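Long-range contacts in GCN5-related N-acetyltransferase (Kribbella flavida, PDB 4MY0), which probably transfers the acetyl group of acetyl-coenzyme A to an amine, perhaps that of an aminoglycoside: residues R27-L32 with G87-P92; L18-R23 with G59-A64; I13-L18 with F47-R52. All blocks are in the same frame, centred on the assembly; numbering follows the deposited sequence.

All three contacts lie in the N-terminal GNAT family region, and they move stepwise away from the cofactor. Interaction 1 touches the CoA-type ligand AC8 directly, through Phe29 and the backbone of strand 78-90. Interaction 2, its centre about 11 Å from that of interaction 1, is joined to it by the neighbouring strand 61-75: Ala91 N lies 2.8 Å from Val63 O, a probable backbone hydrogen bond. Its Val21 side chain is about 11 Å from AC8. Interaction 3 shares Leu18 with interaction 2, their centres being about 12 Å apart, and the two meet where Ile13 CD1 packs 3.9 Å from Val21 CG2. Interactions 1 and 3 do not touch; their nearest atoms are about 8 Å apart.

Interaction 1 (R27-L32 with G87-P92); sequences RSFGLL and GVVVAP. With AC8 ([(2R,3R,4R,5R)-5-(6-amino-9H-purin-9-yl)-3,4-bis(phosphonooxy)tetrahydrofuran-2-yl]methyl (3R)-3-hydroxy-2,2-dimethyl-4-oxo-4-({3-oxo-3-[(2-sulfanylethyl)amino]propyl}amino)butyl dihydrogen diphosphate), chain L.
Arg27, where the chain leaves helix 18-26, meets the ring of Pro92 with its CB, 3.9 Å from Pro92 CD. The rest of its chain runs extended away from the contact, and NH2 is hydrogen-bonded to Tyr207 OH of the second subunit. Ser28 comes next and points at the strand: OG, anti to its own carbonyl carbon, lies 3.5 Å from Val89 CB. That hydroxyl is satisfied elsewhere, by a hydrogen bond with Val24 O and a weak one with Arg95 NH1, so its contact with Val89 is van der Waals only. Phe29 buries more surface against the strand than any other residue of the loop. Val89 CG1 sits over a face of its ring, 3.9 Å from the Phe29 ring centroid and 28° off the normal, a CH-pi contact. Gly87 CA lies at the ring edge, as does AC8 C3P. Phe29 CE2 comes within 3.4 Å of AC8 N4P, so the rim of the ring borders the pantetheine arm, and Ile249 of the second subunit packs on it too. An alanine in place of Phe29 would remove the ring that Val89 CG1 packs on, and would probably loosen the loop against the strand and the flank of the arm. On the strand, the arm is gripped by two backbone bonds two residues apart: AC8 N4P donates to Val88 O (2.8 Å, 132° at the hydrogen), and Val90 N donates to AC8 O9P (3.0 Å, 140°). Strand-like pairing of pantetheine amides with a backbone edge, just ahead of the Arg95-Gly100 pyrophosphate loop, is the hallmark of the GNAT cofactor site.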
loop_
_atom_site.group_PDB
_atom_site.type_symbol
_atom_site.label_atom_id
_atom_site.label_comp_id
_atom_site.label_asym_id
_atom_site.label_seq_id
_atom_site.Cartn_x
_atom_site.Cartn_y
_atom_site.Cartn_z
ATOM N N ARG C 27 -11.687 19.356 19.621
ATOM C CA ARG C 27 -12.537 18.168 19.773
ATOM C C ARG C 27 -13.437 17.962 18.554
ATOM O O ARG C 27 -14.313 17.092 18.565
ATOM C CB ARG C 27 -13.394 18.290 21.044
ATOM C CG ARG C 27 -12.567 18.658 22.262
ATOM C CD ARG C 27 -13.274 18.437 23.593
ATOM N NE ARG C 27 -12.304 18.656 24.668
ATOM C CZ ARG C 27 -12.377 18.127 25.885
ATOM N NH1 ARG C 27 -11.434 18.393 26.774
ATOM N NH2 ARG C 27 -13.386 17.329 26.217
ATOM N N SER C 28 -13.229 18.788 17.525
ATOM C CA SER C 28 -14.012 18.732 16.295
ATOM C C SER C 28 -13.160 18.357 15.075
ATOM O O SER C 28 -13.534 17.474 14.300
ATOM C CB SER C 28 -14.697 20.075 16.051
ATOM O OG SER C 28 -15.631 20.329 17.073
ATOM N N PHE C 29 -12.016 19.018 14.925
ATOM C CA PHE C 29 -11.175 18.856 13.740
ATOM C C PHE C 29 -9.850 18.188 14.023
ATOM O O PHE C 29 -9.246 17.625 13.118
ATOM C CB PHE C 29 -10.879 20.216 13.088
ATOM C CG PHE C 29 -12.096 20.893 12.517
ATOM C CD1 PHE C 29 -12.151 22.273 12.410
ATOM C CD2 PHE C 29 -13.181 20.146 12.080
ATOM C CE1 PHE C 29 -13.278 22.906 11.873
ATOM C CE2 PHE C 29 -14.315 20.775 11.538
ATOM C CZ PHE C 29 -14.352 22.151 11.437
ATOM N N GLY C 30 -9.381 18.295 15.265
ATOM C CA GLY C 30 -8.070 17.802 15.631
ATOM C C GLY C 30 -7.250 18.903 16.281
ATOM O O GLY C 30 -7.646 20.072 16.260
ATOM N N LEU C 31 -6.096 18.528 16.828
ATOM C CA LEU C 31 -5.236 19.441 17.574
ATOM C C LEU C 31 -4.459 20.331 16.620
ATOM O O LEU C 31 -4.107 19.903 15.521
ATOM C CB LEU C 31 -4.242 18.640 18.418
ATOM C CG LEU C 31 -4.797 17.425 19.160
ATOM C CD1 LEU C 31 -3.656 16.588 19.754
ATOM C CD2 LEU C 31 -5.790 17.859 20.237
ATOM N N LEU C 32 -4.188 21.568 17.032
ATOM C CA LEU C 32 -3.327 22.450 16.246
ATOM C C LEU C 32 -1.910 22.441 16.783
ATOM O O LEU C 32 -1.704 22.466 17.997
ATOM C CB LEU C 32 -3.850 23.885 16.257
ATOM C CG LEU C 32 -4.971 24.192 15.277
ATOM C CD1 LEU C 32 -5.374 25.649 15.383
ATOM C CD2 LEU C 32 -4.528 23.851 13.867
ATOM N N GLY C 87 -15.043 26.893 9.701
ATOM C CA GLY C 87 -14.816 26.478 11.074
ATOM C C GLY C 87 -16.097 26.255 11.859
ATOM O O GLY C 87 -16.209 26.713 12.995
ATOM N N VAL C 88 -17.071 25.573 11.264
ATOM C CA VAL C 88 -18.300 25.271 11.995
ATOM C C VAL C 88 -18.046 24.131 12.980
ATOM O O VAL C 88 -17.786 23.005 12.558
ATOM C CB VAL C 88 -19.452 24.892 11.050
ATOM C CG1 VAL C 88 -20.784 24.765 11.846
ATOM C CG2 VAL C 88 -19.594 25.953 9.970
ATOM N N VAL C 89 -18.111 24.414 14.289
ATOM C CA VAL C 89 -17.791 23.400 15.312
ATOM C C VAL C 89 -18.784 23.415 16.475
ATOM O O VAL C 89 -19.221 24.476 16.903
ATOM C CB VAL C 89 -16.348 23.564 15.862
ATOM C CG1 VAL C 89 -15.330 23.408 14.725
ATOM C CG2 VAL C 89 -16.172 24.917 16.521
ATOM N N VAL C 90 -19.151 22.233 16.964
ATOM C CA VAL C 90 -20.016 22.115 18.146
ATOM C C VAL C 90 -19.370 21.119 19.119
ATOM O O VAL C 90 -18.870 20.063 18.684
ATOM C CB VAL C 90 -21.425 21.635 17.765
ATOM C CG1 VAL C 90 -22.306 21.459 19.024
ATOM C CG2 VAL C 90 -22.091 22.607 16.743
ATOM N N ALA C 91 -19.330 21.450 20.416
ATOM C CA ALA C 91 -18.713 20.542 21.406
ATOM C C ALA C 91 -19.421 19.179 21.385
ATOM O O ALA C 91 -20.645 19.129 21.227
ATOM C CB ALA C 91 -18.755 21.150 22.804
ATOM N N PRO C 92 -18.657 18.071 21.528
ATOM C CA PRO C 92 -19.240 16.728 21.351
ATOM C C PRO C 92 -20.508 16.467 22.159
ATOM O O PRO C 92 -21.471 15.916 21.605
ATOM C CB PRO C 92 -18.108 15.789 21.798
ATOM C CG PRO C 92 -16.850 16.537 21.409
ATOM C CD PRO C 92 -17.187 18.013 21.721
HETATM N N1A AC8 L . -24.340 12.793 10.324
HETATM O O1A AC8 L . -28.494 21.223 14.686
HETATM P P1A AC8 L . -28.104 19.761 14.850
HETATM C C1B AC8 L . -28.042 16.155 11.423
HETATM S S1P AC8 L . -18.808 21.672 8.111
HETATM C C2A AC8 L . -25.604 12.832 9.864
HETATM O O2A AC8 L . -28.381 19.108 16.174
HETATM P P2A AC8 L . -25.275 19.701 15.388
HETATM C C2B AC8 L . -29.017 16.001 12.568
HETATM O O2B AC8 L . -29.532 14.664 12.598
HETATM O O2C AC8 L . -30.928 14.868 14.672
HETATM C C2P AC8 L . -19.162 20.885 9.721
HETATM N N3A AC8 L . -26.446 13.793 10.270
HETATM O O3A AC8 L . -26.565 19.668 14.425
HETATM C C3B AC8 L . -30.083 17.038 12.202
HETATM O O3B AC8 L . -30.925 16.498 11.178
HETATM P P3B AC8 L . -32.409 15.878 11.405
HETATM O O3C AC8 L . -28.635 13.840 14.757
HETATM C C3P AC8 L . -17.806 20.935 10.388
HETATM C C4A AC8 L . -26.020 14.740 11.150
HETATM O O4A AC8 L . -25.523 20.676 16.519
HETATM C C4B AC8 L . -29.315 18.146 11.507
HETATM O O4B AC8 L . -28.082 17.549 11.086
HETATM O O4C AC8 L . -30.504 12.606 13.595
HETATM P P4C AC8 L . -29.935 13.944 14.005
HETATM N N4P AC8 L . -17.687 20.344 11.719
HETATM C C5A AC8 L . -24.718 14.720 11.628
HETATM O O5A AC8 L . -24.875 18.283 15.675
HETATM C C5B AC8 L . -29.020 19.332 12.419
HETATM O O5B AC8 L . -28.771 18.830 13.728
HETATM C C5P AC8 L . -17.702 19.065 12.074
HETATM O O5P AC8 L . -17.909 18.178 11.254
HETATM C C6A AC8 L . -23.864 13.713 11.192
HETATM N N6A AC8 L . -22.582 13.648 11.636
HETATM O O6A AC8 L . -24.182 20.316 14.388
HETATM C C6P AC8 L . -17.430 18.787 13.535
HETATM N N7A AC8 L . -24.573 15.760 12.484
HETATM O O7A AC8 L . -32.320 14.890 12.543
HETATM C C7P AC8 L . -18.163 17.579 14.136
HETATM C C8A AC8 L . -25.761 16.416 12.526
HETATM O O8A AC8 L . -33.277 17.086 11.699
HETATM N N8P AC8 L . -19.595 17.895 14.145
HETATM N N9A AC8 L . -26.637 15.778 11.722
HETATM O O9A AC8 L . -32.694 15.211 10.076
HETATM C C9P AC8 L . -20.199 18.956 14.675
HETATM O O9P AC8 L . -19.553 19.809 15.261
HETATM C CAP AC8 L . -21.709 19.085 14.563
HETATM O OAP AC8 L . -22.323 17.810 14.758
HETATM C CBP AC8 L . -22.194 19.634 13.214
HETATM C CCP AC8 L . -23.731 19.618 13.223
HETATM C CDP AC8 L . -21.712 21.068 13.022
HETATM C CEP AC8 L . -21.707 18.779 12.056
#

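Interaction 2 (L18-R23 with G59-A64); sequences LDDVLR and GDEVVA
Apolar packing comes first, with Val62 of strand 61-75 facing helix 18-26. The short segments 18-23 and 61-64 approach to 8.0 Å between axes and cross at -44°, which brings the CA atoms of Asp20 and Val62 close. Val62 CB lies 3.9 Å from Asp20 CB, so the acidic residue contributes its methylene to the packing. The CG1 branch of Val62, anti to its backbone N, meets Val21 CG2 at 4.1 Å.

The ionic part lies beside this. Arg23, bent at its second and third torsions, swings NH2 between two carboxylates. Arg23 NH2 forms a salt bridge to Asp20 OD1 (2.7 Å, with a weak hydrogen bond of 116°), one turn back on the same helix, and a longer one to Glu61 OE2 (3.5 Å). Guanidinium and Glu61 carboxylate planes stand 72° apart, so the latter pair is not a flat two-pronged bridge. Val62 O sits at the guanidinium edge, 3.7 Å from Arg23 NH1. Arg162 of the second subunit packs on Arg23 and makes a weak, long ion pair with Glu61.

With Asp20 OD1 and Glu61 OE2 only 4.1 Å apart, Arg23 probably offsets most of their mutual repulsion, with a weaker contribution from Arg162 of the second subunit.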
loop_
_atom_site.group_PDB
_atom_site.type_symbol
_atom_site.label_atom_id
_atom_site.label_comp_id
_atom_site.label_asym_id
_atom_site.label_seq_id
_atom_site.Cartn_x
_atom_site.Cartn_y
_atom_site.Cartn_z
ATOM N N LEU C 18 -11.582 33.089 22.591
ATOM C CA LEU C 18 -10.923 32.351 21.514
ATOM C C LEU C 18 -10.280 31.048 22.016
ATOM O O LEU C 18 -10.339 30.012 21.335
ATOM C CB LEU C 18 -9.912 33.237 20.773
ATOM C CG LEU C 18 -10.532 34.328 19.893
ATOM C CD1 LEU C 18 -9.462 35.135 19.169
ATOM C CD2 LEU C 18 -11.532 33.730 18.905
ATOM N N ASP C 19 -9.693 31.093 23.211
ATOM C CA ASP C 19 -9.138 29.888 23.828
ATOM C C ASP C 19 -10.215 28.809 23.973
ATOM O O ASP C 19 -9.964 27.623 23.725
ATOM C CB ASP C 19 -8.524 30.215 25.188
ATOM C CG ASP C 19 -7.253 31.025 25.071
ATOM O OD1 ASP C 19 -6.503 30.804 24.100
ATOM O OD2 ASP C 19 -7.003 31.881 25.950
ATOM N N ASP C 20 -11.417 29.232 24.353
ATOM C CA ASP C 20 -12.555 28.315 24.457
ATOM C C ASP C 20 -12.996 27.778 23.091
ATOM O O ASP C 20 -13.308 26.584 22.956
ATOM C CB ASP C 20 -13.724 28.986 25.180
ATOM C CG ASP C 20 -13.378 29.368 26.611
ATOM O OD1 ASP C 20 -13.497 28.493 27.497
ATOM O OD2 ASP C 20 -12.980 30.536 26.846
ATOM N N VAL C 21 -13.029 28.644 22.079
ATOM C CA VAL C 21 -13.357 28.178 20.730
ATOM C C VAL C 21 -12.329 27.140 20.287
ATOM O O VAL C 21 -12.686 26.122 19.696
ATOM C CB VAL C 21 -13.415 29.335 19.725
ATOM C CG1 VAL C 21 -13.561 28.793 18.301
ATOM C CG2 VAL C 21 -14.577 30.275 20.071
ATOM N N LEU C 22 -11.054 27.389 20.597
ATOM C CA LEU C 22 -9.994 26.428 20.281
ATOM C C LEU C 22 -10.201 25.054 20.925
ATOM O O LEU C 22 -9.873 24.038 20.305
ATOM C CB LEU C 22 -8.616 26.975 20.651
ATOM C CG LEU C 22 -8.061 27.986 19.655
ATOM C CD1 LEU C 22 -6.760 28.568 20.168
ATOM C CD2 LEU C 22 -7.860 27.332 18.300
ATOM N N ARG C 23 -10.726 25.020 22.156
ATOM C CA ARG C 23 -11.062 23.742 22.792
ATOM C C ARG C 23 -12.112 23.005 21.980
ATOM O O ARG C 23 -11.973 21.813 21.709
ATOM C CB ARG C 23 -11.587 23.929 24.221
ATOM C CG ARG C 23 -11.825 22.583 24.955
ATOM C CD ARG C 23 -13.044 22.594 25.889
ATOM N NE ARG C 23 -13.009 23.737 26.799
ATOM C CZ ARG C 23 -13.854 24.764 26.749
ATOM N NH1 ARG C 23 -14.831 24.785 25.853
ATOM N NH2 ARG C 23 -13.733 25.763 27.613
ATOM N N GLY C 59 -24.691 29.143 29.544
ATOM C CA GLY C 59 -24.176 29.914 30.660
ATOM C C GLY C 59 -23.084 30.802 30.097
ATOM O O GLY C 59 -23.348 31.603 29.194
ATOM N N ASP C 60 -21.859 30.650 30.600
ATOM C CA ASP C 60 -20.710 31.335 30.004
ATOM C C ASP C 60 -19.677 30.370 29.392
ATOM O O ASP C 60 -18.525 30.741 29.166
ATOM C CB ASP C 60 -20.054 32.304 31.000
ATOM C CG ASP C 60 -19.758 31.660 32.338
ATOM O OD1 ASP C 60 -18.753 30.922 32.428
ATOM O OD2 ASP C 60 -20.524 31.901 33.300
ATOM N N GLU C 61 -20.091 29.139 29.112
ATOM C CA GLU C 61 -19.220 28.201 28.411
ATOM C C GLU C 61 -19.508 28.218 26.900
ATOM O O GLU C 61 -20.666 28.082 26.482
ATOM C CB GLU C 61 -19.416 26.786 28.957
ATOM C CG GLU C 61 -18.142 25.971 29.036
ATOM C CD GLU C 61 -17.290 26.339 30.244
ATOM O OE1 GLU C 61 -17.798 26.257 31.386
ATOM O OE2 GLU C 61 -16.112 26.712 30.052
ATOM N N VAL C 62 -18.464 28.388 26.084
ATOM C CA VAL C 62 -18.617 28.337 24.626
ATOM C C VAL C 62 -18.870 26.892 24.211
ATOM O O VAL C 62 -18.127 25.995 24.567
ATOM C CB VAL C 62 -17.389 28.900 23.879
ATOM C CG1 VAL C 62 -17.498 28.611 22.380
ATOM C CG2 VAL C 62 -17.240 30.407 24.122
ATOM N N VAL C 63 -19.928 26.667 23.454
ATOM C CA VAL C 63 -20.362 25.308 23.135
ATOM C C VAL C 63 -20.341 25.076 21.604
ATOM O O VAL C 63 -20.328 23.935 21.113
ATOM C CB VAL C 63 -21.752 25.117 23.799
ATOM C CG1 VAL C 63 -22.684 24.278 22.987
ATOM C CG2 VAL C 63 -21.584 24.605 25.238
ATOM N N ALA C 64 -20.299 26.172 20.847
ATOM C CA ALA C 64 -20.285 26.092 19.378
ATOM C C ALA C 64 -19.765 27.392 18.768
ATOM O O ALA C 64 -19.834 28.459 19.395
ATOM C CB ALA C 64 -21.687 25.770 18.837
#

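Interaction 3 (I13-L18 with F47-R52); sequences ITETQL and FVHDGR
Val48, near the end of helix 34-49, makes nearly all of the close contact. Its CB bond aims at the turn 13-18, and Ile13 O rests against the fork of its two methyls: CG2, anti to the Val48 carbonyl carbon, is 3.5 Å from Ile13 O, while CG1, anti to the backbone N, lies 3.8 Å from Ile13 O. Val48 CG1 also reaches the Thr14-Glu15 peptide, 3.9 Å from Glu15 N. Branched aliphatic groups complete this side. Val48 CG2 meets Leu18 CD2 at 4.2 Å and Ile13 CG2 at 4.3 Å, where Phe53 of the adjoining strand packs on both Leu18 and Ile13.

Toward solvent the fit loosens. Glu15, its chain extended, brings OE1 to 3.7 Å from His49 NE2, but carboxylate and imidazole planes are 67° apart and no hydrogen bond forms. Any attraction between these exposed groups is probably weak and would depend on the ionisation of His49. The turn is instead held from within: Thr14 N donates to Gln17 OE1 at 3.0 Å and a nearly straight 165°, striking a lone pair in the carbonyl plane. That bond fixes the Gln17 amide back over the start of the 3-10 segment 15-17.

On the helix side, Arg52 bridges Asp50 through NH1 and reaches Glu46 and Asp70 through NH2, tying the chain just past the helix back to its last turn (Glu46) and across to strand 61-75 (Asp70). Arg52 N bonds Phe47 O at 2.9 Å, Gly51 N makes a weak bond to Val48 O, and Gly51 has a positive phi of 71°. Together they define a Schellman motif, which closes helix 34-49 and turns the chain into strand 53-58, completing the beta-alpha-alpha-beta opening of the GNAT fold.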
loop_
_atom_site.group_PDB
_atom_site.type_symbol
_atom_site.label_atom_id
_atom_site.label_comp_id
_atom_site.label_asym_id
_atom_site.label_seq_id
_atom_site.Cartn_x
_atom_site.Cartn_y
_atom_site.Cartn_z
ATOM N N ILE C 13 -18.699 36.090 19.353
ATOM C CA ILE C 13 -17.486 35.609 20.016
ATOM C C ILE C 13 -16.559 36.788 20.263
ATOM O O ILE C 13 -16.331 37.602 19.360
ATOM C CB ILE C 13 -16.762 34.534 19.161
ATOM C CG1 ILE C 13 -17.561 33.231 19.157
ATOM C CG2 ILE C 13 -15.351 34.270 19.691
ATOM C CD1 ILE C 13 -17.642 32.571 20.533
ATOM N N THR C 14 -16.046 36.903 21.485
ATOM C CA THR C 14 -15.062 37.934 21.805
ATOM C C THR C 14 -13.642 37.369 21.810
ATOM O O THR C 14 -13.446 36.153 21.790
ATOM C CB THR C 14 -15.341 38.565 23.175
ATOM O OG1 THR C 14 -15.282 37.546 24.183
ATOM C CG2 THR C 14 -16.718 39.210 23.188
ATOM N N GLU C 15 -12.659 38.265 21.862
ATOM C CA GLU C 15 -11.248 37.891 21.828
ATOM C C GLU C 15 -10.846 36.974 22.986
ATOM O O GLU C 15 -10.027 36.068 22.817
ATOM C CB GLU C 15 -10.378 39.153 21.810
ATOM C CG GLU C 15 -8.880 38.883 21.741
ATOM C CD GLU C 15 -8.094 40.046 21.150
ATOM O OE1 GLU C 15 -8.695 41.108 20.879
ATOM O OE2 GLU C 15 -6.871 39.890 20.948
ATOM N N THR C 16 -11.439 37.193 24.156
ATOM C CA THR C 16 -11.122 36.386 25.334
ATOM C C THR C 16 -11.765 34.991 25.290
ATOM O O THR C 16 -11.405 34.118 26.074
ATOM C CB THR C 16 -11.541 37.097 26.640
ATOM O OG1 THR C 16 -12.958 37.316 26.629
ATOM C CG2 THR C 16 -10.827 38.436 26.783
ATOM N N GLN C 17 -12.720 34.786 24.387
ATOM C CA GLN C 17 -13.360 33.478 24.237
ATOM C C GLN C 17 -12.657 32.592 23.203
ATOM O O GLN C 17 -13.098 31.468 22.957
ATOM C CB GLN C 17 -14.835 33.631 23.835
ATOM C CG GLN C 17 -15.747 34.210 24.931
ATOM C CD GLN C 17 -17.170 34.441 24.436
ATOM O OE1 GLN C 17 -17.386 35.030 23.372
ATOM N NE2 GLN C 17 -18.146 33.977 25.207
ATOM N N LEU C 18 -11.582 33.089 22.591
ATOM C CA LEU C 18 -10.923 32.351 21.514
ATOM C C LEU C 18 -10.280 31.048 22.016
ATOM O O LEU C 18 -10.339 30.012 21.335
ATOM C CB LEU C 18 -9.912 33.237 20.773
ATOM C CG LEU C 18 -10.532 34.328 19.893
ATOM C CD1 LEU C 18 -9.462 35.135 19.169
ATOM C CD2 LEU C 18 -11.532 33.730 18.905
ATOM N N PHE C 47 -11.752 38.470 12.420
ATOM C CA PHE C 47 -13.154 38.072 12.363
ATOM C C PHE C 47 -13.956 38.645 13.534
ATOM O O PHE C 47 -15.088 39.104 13.354
ATOM C CB PHE C 47 -13.270 36.548 12.377
ATOM C CG PHE C 47 -12.863 35.884 11.081
ATOM C CD1 PHE C 47 -13.802 35.643 10.083
ATOM C CD2 PHE C 47 -11.550 35.474 10.875
ATOM C CE1 PHE C 47 -13.431 35.010 8.883
ATOM C CE2 PHE C 47 -11.173 34.849 9.683
ATOM C CZ PHE C 47 -12.118 34.612 8.688
ATOM N N VAL C 48 -13.369 38.602 14.729
ATOM C CA VAL C 48 -14.027 39.091 15.943
ATOM C C VAL C 48 -14.350 40.579 15.816
ATOM O O VAL C 48 -15.459 41.025 16.127
ATOM C CB VAL C 48 -13.146 38.838 17.196
ATOM C CG1 VAL C 48 -13.475 39.811 18.329
ATOM C CG2 VAL C 48 -13.281 37.390 17.663
ATOM N N HIS C 49 -13.382 41.340 15.327
ATOM C CA HIS C 49 -13.537 42.781 15.268
ATOM C C HIS C 49 -14.486 43.253 14.168
ATOM O O HIS C 49 -15.014 44.356 14.251
ATOM C CB HIS C 49 -12.172 43.466 15.177
ATOM C CG HIS C 49 -11.379 43.375 16.445
ATOM N ND1 HIS C 49 -11.973 43.333 17.690
ATOM C CD2 HIS C 49 -10.046 43.306 16.663
ATOM C CE1 HIS C 49 -11.040 43.247 18.619
ATOM N NE2 HIS C 49 -9.861 43.228 18.023
ATOM N N ASP C 50 -14.731 42.421 13.161
ATOM C CA ASP C 50 -15.630 42.828 12.082
ATOM C C ASP C 50 -17.030 42.218 12.234
ATOM O O ASP C 50 -17.858 42.325 11.331
ATOM C CB ASP C 50 -15.026 42.499 10.707
ATOM C CG ASP C 50 -15.663 43.308 9.566
ATOM O OD1 ASP C 50 -16.140 44.444 9.816
ATOM O OD2 ASP C 50 -15.678 42.805 8.415
ATOM N N GLY C 51 -17.299 41.592 13.379
ATOM C CA GLY C 51 -18.615 41.029 13.647
ATOM C C GLY C 51 -18.889 39.795 12.802
ATOM O O GLY C 51 -20.038 39.496 12.458
ATOM N N ARG C 52 -17.829 39.067 12.474
ATOM C CA ARG C 52 -17.966 37.888 11.628
ATOM C C ARG C 52 -17.512 36.597 12.323
ATOM O O ARG C 52 -17.077 35.632 11.670
ATOM C CB ARG C 52 -17.233 38.110 10.295
ATOM C CG ARG C 52 -17.894 39.164 9.377
ATOM C CD ARG C 52 -16.902 39.791 8.392
ATOM N NE ARG C 52 -15.868 38.840 8.024
ATOM C CZ ARG C 52 -14.573 39.123 7.941
ATOM N NH1 ARG C 52 -14.137 40.349 8.170
ATOM N NH2 ARG C 52 -13.717 38.167 7.612
#